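PDB 3UP8: putative 2,5-diketo-D-gluconic acid reductase B, which probably reduces methylglyoxal to hydroxyacetone with NADPH, as an aldo/keto reductase built on a TIM barrel. Local coordinates for residues His227-Trp238 with Glu259-Leu268. Numbering follows the deposited sequence.
Sequences HGKTAAQVALRW and ENFAIFDFAL
Residues 259-268 leave helix 254-261 and run as a loop alongside helix 231-240, from its N-terminal end to Trp238, with the CA atoms of Arg237 and Ile263 5.8 Å apart. The Phe266 ring is clasped on both faces. Lys229 CG sits over the centre of one face, 3.7 Å from the ring centroid, and Arg237 CG lies over the opposite face, both as CH-pi contacts. The Lys229 chain bends at chi2 (-61°) and runs out along the CD2 side of the ring. Its NZ donates to Ala262 O at 2.8 Å and forms a salt bridge with Asp265 OD2, which it meets from above the carboxylate plane. With CG anti to the backbone N (chi1 180°), Arg237 runs past the ring to the loop. There NH1 donates to Ile263 O at 3.1 Å, nearly straight (171°), in the guanidinium plane and on a carbonyl lone pair. Arg237 NE donates a hydrogen bond to Gln241 OE1. With an alanine here, Ile263 O and Gln241 OE1 would probably lose these donors and one face of Phe266 would be less covered. Thr230 and Gln233 form a capping box and both reach Glu259: Thr230 OG1 donates to Glu259 OE2 at 2.5 Å, and Gln233 NE2 to Glu259 O at 2.7 Å. Ala262 N reaches that oxygen from the other face of its plane. Leu236 CB packs on Ile263 CD1, and Leu268 CD1 on Trp238 CB at 3.9 Å. Side-chain donors thus satisfy three carbonyls, fastening the loop after helix 254-261 to helix 231-240, which precedes the last barrel strand, away from the predicted catalytic residues.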
loop_
_atom_site.group_PDB
_atom_site.type_symbol
_atom_site.label_atom_id
_atom_site.label_comp_id
_atom_site.label_asym_id
_atom_site.label_seq_id
_atom_site.Cartn_x
_atom_site.Cartn_y
_atom_site.Cartn_z
ATOM N N HIS A 227 -7.156 -10.809 -23.021
ATOM C CA HIS A 227 -7.500 -9.382 -22.890
ATOM C C HIS A 227 -6.499 -8.451 -23.566
ATOM O O HIS A 227 -6.646 -7.225 -23.512
ATOM C CB HIS A 227 -7.611 -8.991 -21.408
ATOM C CG HIS A 227 -8.712 -9.683 -20.677
ATOM N ND1 HIS A 227 -10.033 -9.314 -20.800
ATOM C CD2 HIS A 227 -8.689 -10.710 -19.797
ATOM C CE1 HIS A 227 -10.780 -10.089 -20.035
ATOM N NE2 HIS A 227 -9.990 -10.949 -19.419
ATOM N N GLY A 228 -5.477 -9.023 -24.191
ATOM C CA GLY A 228 -4.385 -8.232 -24.754
ATOM C C GLY A 228 -3.501 -7.635 -23.672
ATOM O O GLY A 228 -2.834 -6.625 -23.896
ATOM N N LYS A 229 -3.471 -8.287 -22.510
ATOM C CA LYS A 229 -2.751 -7.790 -21.334
ATOM C C LYS A 229 -1.656 -8.771 -20.876
ATOM O O LYS A 229 -1.699 -9.952 -21.208
ATOM C CB LYS A 229 -3.746 -7.506 -20.195
ATOM C CG LYS A 229 -4.771 -6.372 -20.467
ATOM C CD LYS A 229 -4.082 -5.024 -20.703
ATOM C CE LYS A 229 -5.066 -3.856 -20.817
ATOM N NZ LYS A 229 -4.323 -2.552 -20.807
ATOM N N THR A 230 -0.663 -8.276 -20.140
ATOM C CA THR A 230 0.394 -9.140 -19.602
ATOM C C THR A 230 -0.094 -9.865 -18.357
ATOM O O THR A 230 -1.099 -9.475 -17.756
ATOM C CB THR A 230 1.679 -8.351 -19.242
ATOM O OG1 THR A 230 1.373 -7.330 -18.275
ATOM C CG2 THR A 230 2.318 -7.725 -20.478
ATOM N N ALA A 231 0.610 -10.930 -17.977
ATOM C CA ALA A 231 0.354 -11.624 -16.712
ATOM C C ALA A 231 0.380 -10.647 -15.511
ATOM O O ALA A 231 -0.405 -10.781 -14.579
ATOM C CB ALA A 231 1.379 -12.753 -16.511
ATOM N N ALA A 232 1.288 -9.677 -15.569
ATOM C CA ALA A 232 1.453 -8.673 -14.526
ATOM C C ALA A 232 0.201 -7.817 -14.372
ATOM O O ALA A 232 -0.268 -7.591 -13.249
ATOM C CB ALA A 232 2.651 -7.809 -14.826
ATOM N N GLN A 233 -0.342 -7.360 -15.498
ATOM C CA GLN A 233 -1.567 -6.557 -15.500
ATOM C C GLN A 233 -2.746 -7.372 -15.013
ATOM O O GLN A 233 -3.635 -6.847 -14.348
ATOM C CB GLN A 233 -1.861 -5.987 -16.896
ATOM C CG GLN A 233 -0.876 -4.917 -17.347
ATOM C CD GLN A 233 -0.978 -4.610 -18.843
ATOM O OE1 GLN A 233 -1.105 -5.519 -19.668
ATOM N NE2 GLN A 233 -0.916 -3.325 -19.193
ATOM N N VAL A 234 -2.756 -8.664 -15.331
ATOM C CA VAL A 234 -3.796 -9.554 -14.820
ATOM C C VAL A 234 -3.780 -9.633 -13.282
ATOM O O VAL A 234 -4.831 -9.596 -12.638
ATOM C CB VAL A 234 -3.686 -10.963 -15.442
ATOM C CG1 VAL A 234 -4.650 -11.932 -14.779
ATOM C CG2 VAL A 234 -3.966 -10.884 -16.946
ATOM N N ALA A 235 -2.590 -9.737 -12.701
ATOM C CA ALA A 235 -2.478 -9.834 -11.240
ATOM C C ALA A 235 -2.894 -8.517 -10.579
ATOM O O ALA A 235 -3.638 -8.520 -9.604
ATOM C CB ALA A 235 -1.069 -10.232 -10.833
ATOM N N LEU A 236 -2.405 -7.404 -11.118
ATOM C CA LEU A 236 -2.799 -6.062 -10.669
ATOM C C LEU A 236 -4.298 -5.836 -10.791
ATOM O O LEU A 236 -4.928 -5.295 -9.888
ATOM C CB LEU A 236 -2.068 -4.989 -11.471
ATOM C CG LEU A 236 -0.563 -4.824 -11.251
ATOM C CD1 LEU A 236 0.041 -3.964 -12.359
ATOM C CD2 LEU A 236 -0.235 -4.243 -9.880
ATOM N N ARG A 237 -4.873 -6.251 -11.914
ATOM C CA ARG A 237 -6.307 -6.123 -12.104
ATOM C C ARG A 237 -7.083 -6.979 -11.112
ATOM O O ARG A 237 -8.089 -6.535 -10.580
ATOM C CB ARG A 237 -6.710 -6.439 -13.556
ATOM C CG ARG A 237 -8.206 -6.338 -13.840
ATOM C CD ARG A 237 -8.697 -4.878 -13.821
ATOM N NE ARG A 237 -10.099 -4.775 -13.422
ATOM C CZ ARG A 237 -10.787 -3.633 -13.366
ATOM N NH1 ARG A 237 -10.211 -2.480 -13.708
ATOM N NH2 ARG A 237 -12.063 -3.644 -12.987
ATOM N N TRP A 238 -6.606 -8.196 -10.845
ATOM C CA TRP A 238 -7.294 -9.099 -9.926
ATOM C C TRP A 238 -7.387 -8.474 -8.528
ATOM O O TRP A 238 -8.389 -8.641 -7.815
ATOM C CB TRP A 238 -6.566 -10.445 -9.851
ATOM C CG TRP A 238 -7.095 -11.359 -8.782
ATOM C CD1 TRP A 238 -8.271 -12.064 -8.816
ATOM C CD2 TRP A 238 -6.463 -11.697 -7.533
ATOM N NE1 TRP A 238 -8.421 -12.796 -7.655
ATOM C CE2 TRP A 238 -7.321 -12.597 -6.859
ATOM C CE3 TRP A 238 -5.256 -11.323 -6.920
ATOM C CZ2 TRP A 238 -7.008 -13.141 -5.597
ATOM C CZ3 TRP A 238 -4.944 -11.864 -5.651
ATOM C CH2 TRP A 238 -5.821 -12.760 -5.012
ATOM N N GLU A 259 2.737 0.120 -18.450
ATOM C CA GLU A 259 2.029 -1.156 -18.443
ATOM C C GLU A 259 1.188 -1.323 -17.166
ATOM O O GLU A 259 -0.002 -1.646 -17.229
ATOM C CB GLU A 259 3.046 -2.299 -18.598
ATOM C CG GLU A 259 2.464 -3.713 -18.612
ATOM C CD GLU A 259 3.529 -4.788 -18.402
ATOM O OE1 GLU A 259 4.631 -4.661 -18.985
ATOM O OE2 GLU A 259 3.265 -5.758 -17.653
ATOM N N ASN A 260 1.816 -1.083 -16.015
ATOM C CA ASN A 260 1.147 -1.192 -14.713
ATOM C C ASN A 260 -0.032 -0.222 -14.555
ATOM O O ASN A 260 -1.038 -0.546 -13.919
ATOM C CB ASN A 260 2.155 -0.999 -13.576
ATOM C CG ASN A 260 3.066 -2.206 -13.382
ATOM O OD1 ASN A 260 3.249 -3.022 -14.287
ATOM N ND2 ASN A 260 3.640 -2.323 -12.189
ATOM N N PHE A 261 0.099 0.954 -15.160
ATOM C CA PHE A 261 -0.920 2.001 -15.100
ATOM C C PHE A 261 -2.171 1.653 -15.912
ATOM O O PHE A 261 -3.282 2.072 -15.568
ATOM C CB PHE A 261 -0.317 3.312 -15.599
ATOM C CG PHE A 261 -1.147 4.524 -15.303
ATOM C CD1 PHE A 261 -1.204 5.048 -14.016
ATOM C CD2 PHE A 261 -1.852 5.161 -16.322
ATOM C CE1 PHE A 261 -1.965 6.189 -13.741
ATOM C CE2 PHE A 261 -2.612 6.294 -16.060
ATOM C CZ PHE A 261 -2.666 6.811 -14.761
ATOM N N ALA A 262 -1.978 0.878 -16.980
ATOM C CA ALA A 262 -3.060 0.514 -17.899
ATOM C C ALA A 262 -3.854 -0.711 -17.429
ATOM O O ALA A 262 -3.938 -1.721 -18.139
ATOM C CB ALA A 262 -2.496 0.285 -19.293
ATOM N N ILE A 263 -4.441 -0.623 -16.238
ATOM C CA ILE A 263 -5.187 -1.749 -15.669
ATOM C C ILE A 263 -6.644 -1.406 -15.428
ATOM O O ILE A 263 -7.385 -2.192 -14.836
ATOM C CB ILE A 263 -4.544 -2.276 -14.350
ATOM C CG1 ILE A 263 -4.522 -1.178 -13.267
ATOM C CG2 ILE A 263 -3.145 -2.835 -14.630
ATOM C CD1 ILE A 263 -4.042 -1.640 -11.863
ATOM N N PHE A 264 -7.063 -0.231 -15.878
ATOM C CA PHE A 264 -8.466 0.149 -15.748
ATOM C C PHE A 264 -9.169 0.088 -17.105
ATOM O O PHE A 264 -10.347 0.431 -17.220
ATOM C CB PHE A 264 -8.608 1.511 -15.046
ATOM C CG PHE A 264 -7.960 1.549 -13.684
ATOM C CD1 PHE A 264 -8.594 0.983 -12.583
ATOM C CD2 PHE A 264 -6.696 2.110 -13.516
ATOM C CE1 PHE A 264 -7.990 0.984 -11.323
ATOM C CE2 PHE A 264 -6.080 2.120 -12.257
ATOM C CZ PHE A 264 -6.731 1.553 -11.159
ATOM N N ASP A 265 -8.417 -0.375 -18.109
ATOM C CA ASP A 265 -8.889 -0.653 -19.476
ATOM C C ASP A 265 -9.883 -1.798 -19.552
ATOM O O ASP A 265 -10.792 -1.792 -20.380
ATOM C CB ASP A 265 -7.708 -1.094 -20.345
ATOM C CG ASP A 265 -6.851 0.047 -20.815
ATOM O OD1 ASP A 265 -6.940 1.162 -20.250
ATOM O OD2 ASP A 265 -6.062 -0.188 -21.758
ATOM N N PHE A 266 -9.669 -2.811 -18.724
ATOM C CA PHE A 266 -10.365 -4.079 -18.880
ATOM C C PHE A 266 -10.891 -4.568 -17.554
ATOM O O PHE A 266 -10.629 -3.957 -16.515
ATOM C CB PHE A 266 -9.433 -5.123 -19.513
ATOM C CG PHE A 266 -8.305 -5.595 -18.604
ATOM C CD1 PHE A 266 -8.253 -6.922 -18.174
ATOM C CD2 PHE A 266 -7.293 -4.724 -18.203
ATOM C CE1 PHE A 266 -7.217 -7.370 -17.347
ATOM C CE2 PHE A 266 -6.255 -5.159 -17.375
ATOM C CZ PHE A 266 -6.214 -6.484 -16.954
ATOM N N ALA A 267 -11.654 -5.654 -17.600
ATOM C CA ALA A 267 -12.133 -6.321 -16.402
ATOM C C ALA A 267 -11.970 -7.830 -16.565
ATOM O O ALA A 267 -12.004 -8.346 -17.685
ATOM C CB ALA A 267 -13.580 -5.961 -16.135
ATOM N N LEU A 268 -11.758 -8.529 -15.452
ATOM C CA LEU A 268 -11.716 -9.987 -15.464
ATOM C C LEU A 268 -13.114 -10.530 -15.242
ATOM O O LEU A 268 -13.888 -9.977 -14.459
ATOM C CB LEU A 268 -10.769 -10.538 -14.386
ATOM C CG LEU A 268 -9.291 -10.132 -14.399
ATOM C CD1 LEU A 268 -8.553 -10.753 -13.219
ATOM C CD2 LEU A 268 -8.620 -10.504 -15.701
#